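Local coordinates for 2'-deoxycytidine 5'-triphosphate deaminase (PDB 2R9Q), which probably catalyses the hydrolytic deamination of dCTP to dUTP, with release of ammonia, at residues V85-C90 against T152-V157; L119-R124 against L146-R151. One frame throughout, in Å; residues are numbered along the deposited sequence.

Contact 1: V85-C90 against T152-V157; sequences VLETGC and TFPIVV
Leu86 and Ile155 face each other as a hydrogen-bonded antiparallel pair. Leu86 N donates to Ile155 O at 2.9 Å, and Ile155 N returns a bond to Leu86 O at 3.1 Å. These two bonds join the segments, and Val157 adds a backbone bond to Ala84 on the same short strand pair. CA-H...O contacts of Val85 and Pro154 flank the two bonds. The side chains of Leu86 and Ile155 lie on one face of the sheet. They meet near their roots, Leu86 CB lying 4.1 Å from Ile155 CG1. Leu86 CG stands anti to its carbonyl carbon (chi1 -49°), and the branch beyond it reaches Val157. There Leu86 CD1 touches Val157 CG2 at 3.7 Å, and the two side chains cross at about a right angle. Val85 and Val156 point to the other face as a non-hydrogen-bonded pair. Past the strand, Pro154 and the backbone before it take over. The Thr88 methyl CG2 lies 3.6 Å from Thr152 O, with Pro154 N close by. Elsewhere on the proline, CB sits 3.6 Å from Glu87 OE1. The Glu87 chain starts away from Pro154 but bends at chi2 (-73°), and its end comes closer. Its OE2 forms a salt bridge to Arg53 of the second subunit. That arginine also packs on Pro154, tying this corner to the assembly. A type II turn from Glu87 to Cys90, with Gly89 at positive phi, then leads into strand 91-101. The contact belongs to the N-terminal region, which is related to dUTPases. Strand 155-157 is the middle of a small mixed sheet, antiparallel to strand 84-86 and parallel to strand 228-229. Strand 143-150 packs on the Leu86 and Ile155 face through Ile148 and Pro150.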
loop_
_atom_site.group_PDB
_atom_site.type_symbol
_atom_site.label_atom_id
_atom_site.label_comp_id
_atom_site.label_asym_id
_atom_site.label_seq_id
_atom_site.Cartn_x
_atom_site.Cartn_y
_atom_site.Cartn_z
ATOM N N VAL B 85 19.807 10.180 5.906
ATOM C CA VAL B 85 18.429 9.752 5.982
ATOM C C VAL B 85 18.277 8.316 5.480
ATOM O O VAL B 85 18.666 7.968 4.386
ATOM C CB VAL B 85 17.479 10.632 5.139
ATOM C CG1 VAL B 85 15.990 10.277 5.390
ATOM C CG2 VAL B 85 17.785 12.077 5.347
ATOM N N LEU B 86 17.666 7.511 6.328
ATOM C CA LEU B 86 17.242 6.187 6.003
ATOM C C LEU B 86 15.725 6.235 5.741
ATOM O O LEU B 86 14.930 6.687 6.562
ATOM C CB LEU B 86 17.675 5.210 7.118
ATOM C CG LEU B 86 19.138 5.235 7.618
ATOM C CD1 LEU B 86 19.367 4.174 8.725
ATOM C CD2 LEU B 86 20.244 5.159 6.536
ATOM N N GLU B 87 15.342 5.815 4.548
ATOM C CA GLU B 87 13.961 5.876 4.119
ATOM C C GLU B 87 13.184 4.592 4.482
ATOM O O GLU B 87 13.765 3.498 4.649
ATOM C CB GLU B 87 13.863 6.179 2.609
ATOM C CG GLU B 87 14.604 7.440 2.184
ATOM C CD GLU B 87 13.953 8.751 2.586
ATOM O OE1 GLU B 87 12.844 8.755 3.163
ATOM O OE2 GLU B 87 14.564 9.809 2.302
ATOM N N THR B 88 11.875 4.756 4.635
ATOM C CA THR B 88 10.997 3.643 4.951
ATOM C C THR B 88 11.000 2.622 3.803
ATOM O O THR B 88 11.139 2.969 2.645
ATOM C CB THR B 88 9.570 4.083 5.305
ATOM O OG1 THR B 88 8.930 4.574 4.135
ATOM C CG2 THR B 88 9.568 5.147 6.382
ATOM N N GLY B 89 10.930 1.354 4.162
ATOM C CA GLY B 89 10.880 0.271 3.189
ATOM C C GLY B 89 12.234 -0.105 2.646
ATOM O O GLY B 89 12.331 -0.947 1.766
ATOM N N CYS B 90 13.283 0.535 3.142
ATOM C CA CYS B 90 14.647 0.369 2.617
ATOM C C CYS B 90 15.475 -0.303 3.661
ATOM O O CYS B 90 15.220 -0.103 4.826
ATOM C CB CYS B 90 15.277 1.711 2.224
ATOM S SG CYS B 90 14.468 2.486 0.846
ATOM N N THR B 152 7.762 3.226 9.523
ATOM C CA THR B 152 6.762 4.297 9.448
ATOM C C THR B 152 7.351 5.658 9.224
ATOM O O THR B 152 6.838 6.393 8.432
ATOM C CB THR B 152 5.886 4.361 10.700
ATOM O OG1 THR B 152 5.280 3.087 10.901
ATOM C CG2 THR B 152 4.784 5.464 10.584
ATOM N N PHE B 153 8.387 6.005 9.986
ATOM C CA PHE B 153 9.025 7.300 9.886
ATOM C C PHE B 153 10.369 7.182 9.223
ATOM O O PHE B 153 11.192 6.321 9.598
ATOM C CB PHE B 153 9.244 7.983 11.272
ATOM C CG PHE B 153 8.051 7.946 12.187
ATOM C CD1 PHE B 153 6.942 8.677 11.919
ATOM C CD2 PHE B 153 8.081 7.219 13.349
ATOM C CE1 PHE B 153 5.875 8.627 12.740
ATOM C CE2 PHE B 153 7.009 7.167 14.159
ATOM C CZ PHE B 153 5.910 7.875 13.845
ATOM N N PRO B 154 10.636 8.079 8.260
ATOM C CA PRO B 154 12.014 8.158 7.822
ATOM C C PRO B 154 12.885 8.759 8.940
ATOM O O PRO B 154 12.411 9.599 9.747
ATOM C CB PRO B 154 11.922 9.050 6.607
ATOM C CG PRO B 154 10.707 9.930 6.860
ATOM C CD PRO B 154 9.761 9.015 7.521
ATOM N N ILE B 155 14.120 8.305 9.030
ATOM C CA ILE B 155 14.986 8.665 10.151
ATOM C C ILE B 155 16.311 9.230 9.704
ATOM O O ILE B 155 16.752 8.963 8.612
ATOM C CB ILE B 155 15.141 7.525 11.162
ATOM C CG1 ILE B 155 15.855 6.312 10.568
ATOM C CG2 ILE B 155 13.774 7.167 11.780
ATOM C CD1 ILE B 155 16.397 5.321 11.610
ATOM N N VAL B 156 16.915 10.070 10.541
ATOM C CA VAL B 156 18.322 10.450 10.356
ATOM C C VAL B 156 19.207 9.823 11.442
ATOM O O VAL B 156 18.896 9.889 12.633
ATOM C CB VAL B 156 18.573 12.020 10.142
ATOM C CG1 VAL B 156 17.486 12.844 10.778
ATOM C CG2 VAL B 156 19.945 12.444 10.661
ATOM N N VAL B 157 20.290 9.206 10.977
ATOM C CA VAL B 157 21.299 8.531 11.799
ATOM C C VAL B 157 22.694 8.976 11.422
ATOM O O VAL B 157 22.920 9.510 10.351
ATOM C CB VAL B 157 21.209 6.956 11.728
ATOM C CG1 VAL B 157 19.786 6.493 12.026
ATOM C CG2 VAL B 157 21.768 6.388 10.392
#

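Contact 2: L119-R124 against L146-R151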
loop_
_atom_site.group_PDB
_atom_site.type_symbol
_atom_site.label_atom_id
_atom_site.label_comp_id
_atom_site.label_asym_id
_atom_site.label_seq_id
_atom_site.Cartn_x
_atom_site.Cartn_y
_atom_site.Cartn_z
ATOM N N LEU B 119 9.603 4.475 17.237
ATOM C CA LEU B 119 9.735 5.049 15.931
ATOM C C LEU B 119 9.550 4.002 14.860
ATOM O O LEU B 119 9.822 4.280 13.696
ATOM C CB LEU B 119 11.096 5.690 15.757
ATOM C CG LEU B 119 11.374 7.132 16.175
ATOM C CD1 LEU B 119 10.570 7.565 17.362
ATOM C CD2 LEU B 119 12.875 7.294 16.436
ATOM N N ASP B 120 9.131 2.806 15.260
ATOM C CA ASP B 120 8.811 1.706 14.344
ATOM C C ASP B 120 9.978 1.370 13.407
ATOM O O ASP B 120 9.775 1.200 12.212
ATOM C CB ASP B 120 7.539 2.080 13.552
ATOM C CG ASP B 120 6.801 0.887 12.944
ATOM O OD1 ASP B 120 6.789 -0.257 13.475
ATOM O OD2 ASP B 120 6.171 1.142 11.912
ATOM N N ILE B 121 11.191 1.301 13.958
ATOM C CA ILE B 121 12.394 0.989 13.172
ATOM C C ILE B 121 12.724 -0.479 13.378
ATOM O O ILE B 121 12.992 -0.891 14.480
ATOM C CB ILE B 121 13.634 1.848 13.515
ATOM C CG1 ILE B 121 13.288 3.348 13.477
ATOM C CG2 ILE B 121 14.799 1.488 12.565
ATOM C CD1 ILE B 121 14.274 4.318 14.255
ATOM N N PHE B 122 12.628 -1.253 12.303
ATOM C CA PHE B 122 13.053 -2.645 12.283
ATOM C C PHE B 122 14.565 -2.703 12.323
ATOM O O PHE B 122 15.236 -2.033 11.555
ATOM C CB PHE B 122 12.464 -3.318 11.046
ATOM C CG PHE B 122 13.016 -4.650 10.723
ATOM C CD1 PHE B 122 12.254 -5.802 10.959
ATOM C CD2 PHE B 122 14.255 -4.774 10.132
ATOM C CE1 PHE B 122 12.736 -7.026 10.651
ATOM C CE2 PHE B 122 14.751 -6.028 9.793
ATOM C CZ PHE B 122 13.977 -7.159 10.065
ATOM N N THR B 123 15.089 -3.504 13.243
ATOM C CA THR B 123 16.521 -3.735 13.403
ATOM C C THR B 123 16.829 -5.211 13.728
ATOM O O THR B 123 16.018 -5.906 14.322
ATOM C CB THR B 123 17.188 -2.791 14.497
ATOM O OG1 THR B 123 16.694 -3.098 15.798
ATOM C CG2 THR B 123 16.938 -1.319 14.198
ATOM N N ARG B 124 18.005 -5.654 13.296
ATOM C CA ARG B 124 18.566 -6.970 13.574
ATOM C C ARG B 124 20.079 -6.829 13.740
ATOM O O ARG B 124 20.755 -6.315 12.864
ATOM C CB ARG B 124 18.335 -7.927 12.400
ATOM C CG ARG B 124 16.913 -8.213 12.075
ATOM C CD ARG B 124 16.294 -9.087 13.094
ATOM N NE ARG B 124 14.980 -9.558 12.657
ATOM C CZ ARG B 124 13.832 -8.976 12.977
ATOM N NH1 ARG B 124 13.797 -7.872 13.723
ATOM N NH2 ARG B 124 12.705 -9.492 12.535
ATOM N N LEU B 146 24.482 -3.903 12.448
ATOM C CA LEU B 146 23.035 -3.636 12.592
ATOM C C LEU B 146 22.356 -3.485 11.227
ATOM O O LEU B 146 22.713 -2.649 10.417
ATOM C CB LEU B 146 22.728 -2.443 13.499
ATOM C CG LEU B 146 21.315 -2.308 14.082
ATOM C CD1 LEU B 146 20.979 -3.455 15.004
ATOM C CD2 LEU B 146 21.077 -0.971 14.791
ATOM N N GLU B 147 21.402 -4.360 10.975
ATOM C CA GLU B 147 20.443 -4.181 9.906
ATOM C C GLU B 147 19.333 -3.212 10.340
ATOM O O GLU B 147 18.746 -3.381 11.406
ATOM C CB GLU B 147 19.860 -5.512 9.559
ATOM C CG GLU B 147 19.156 -5.600 8.253
ATOM C CD GLU B 147 18.892 -7.078 7.875
ATOM O OE1 GLU B 147 17.843 -7.628 8.311
ATOM O OE2 GLU B 147 19.750 -7.679 7.157
ATOM N N ILE B 148 19.075 -2.194 9.519
ATOM C CA ILE B 148 18.091 -1.169 9.819
ATOM C C ILE B 148 17.143 -1.008 8.661
ATOM O O ILE B 148 17.544 -0.712 7.537
ATOM C CB ILE B 148 18.702 0.259 10.145
ATOM C CG1 ILE B 148 19.809 0.226 11.183
ATOM C CG2 ILE B 148 17.596 1.254 10.614
ATOM C CD1 ILE B 148 20.656 1.507 11.270
ATOM N N SER B 149 15.867 -1.163 8.968
ATOM C CA SER B 149 14.790 -0.779 8.062
ATOM C C SER B 149 13.700 0.030 8.768
ATOM O O SER B 149 12.915 -0.521 9.549
ATOM C CB SER B 149 14.167 -2.004 7.393
ATOM O OG SER B 149 13.383 -1.570 6.318
ATOM N N PRO B 150 13.644 1.337 8.503
ATOM C CA PRO B 150 12.538 2.164 9.029
ATOM C C PRO B 150 11.201 1.743 8.427
ATOM O O PRO B 150 11.132 1.496 7.262
ATOM C CB PRO B 150 12.918 3.577 8.574
ATOM C CG PRO B 150 14.375 3.487 8.252
ATOM C CD PRO B 150 14.574 2.156 7.712
ATOM N N ARG B 151 10.158 1.658 9.220
ATOM C CA ARG B 151 8.898 1.197 8.712
ATOM C C ARG B 151 7.883 2.332 8.542
ATOM O O ARG B 151 7.188 2.377 7.560
ATOM C CB ARG B 151 8.373 0.115 9.640
ATOM C CG ARG B 151 8.269 -1.251 9.105
ATOM C CD ARG B 151 9.522 -2.102 9.161
ATOM N NE ARG B 151 10.367 -2.125 7.954
ATOM C CZ ARG B 151 10.009 -2.017 6.659
ATOM N NH1 ARG B 151 8.745 -1.899 6.245
ATOM N NH2 ARG B 151 10.968 -2.061 5.733
HETATM O O HOH W 1 10.207 4.102 11.092
#
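Phe122 and Ser149 bond through both backbone polar atoms. Ser149 N donates to Phe122 O at 2.8 Å, nearly straight at 172°. The return bond, Phe122 N to Ser149 O, is 2.9 Å long but more bent, and its donor lies above the carbonyl plane. Two residues on, Arg124 and Glu147 repeat the exchange, with Glu147 N 2.8 Å from Arg124 O. At the other end Arg151 N donates to Asp120 O at 3.1 Å. A water that donates to Leu119 O also accepts weakly from Arg151 N, so this amide has two partners.

The side chains are satisfied mostly beyond the pairing. Glu147 CG lies anti to its backbone N (chi1 -163°). Glu147 OE1 lies at the Phe122 ring edge, in plane, 3.8 Å from CE2. OE1 also bonds to Ser57 OG, while Asp120 meets Tyr293 and Arg318, and probably Thr152. Arg124 folds back at chi2, and its NH1 donates to Thr123 O at 3.0 Å. Its NH2 bonds to Gly287 O of the third subunit, whose Val322 packs on Phe122 and Arg151. Phe122 CE1 lies over one face of the Arg124 guanidinium. The opposite side of the strand pair, with Ile121, Thr123, Ile148 and Pro150, is largely apolar. Ile121 and Ile148 run side by side there, their CG2 methyls tightly packed at 3.4 Å.

This is a regular antiparallel pairing, two non-hydrogen-bonded pairs alternating with two hydrogen-bonded ones. Strand 143-150 lies between strand 121-127 and strand 91-101, which bonds to it through Val94 and Tyr92. Strand 162-170, of another sheet, packs on Leu146 and Ile148, and Ile155 of strand 155-157 packs on Ile121 and Pro150.

How the contacts relate
The centres of the two contacts lie about 8 Å apart, on the same side of the chain's centre. Both fall in the N-terminal region of the deaminase. Arg151 ends contact 2 and Thr152 begins contact 1, so the chain runs from strand 143-150 through a bend at these two residues towards strand 155-157. Two polar links join them: Cys90 O lies 2.8 Å from Ser149 OG, a probable hydrogen bond, and Thr152 OG1 lies 2.4 Å from Asp120 OD2, probably bonded, though the length is doubtfully short. Phe153 CD2 also packs 3.4 Å from Leu119 O. Contact 1 reaches the second subunit and contact 2 the third. A bound peptide packs on Leu119.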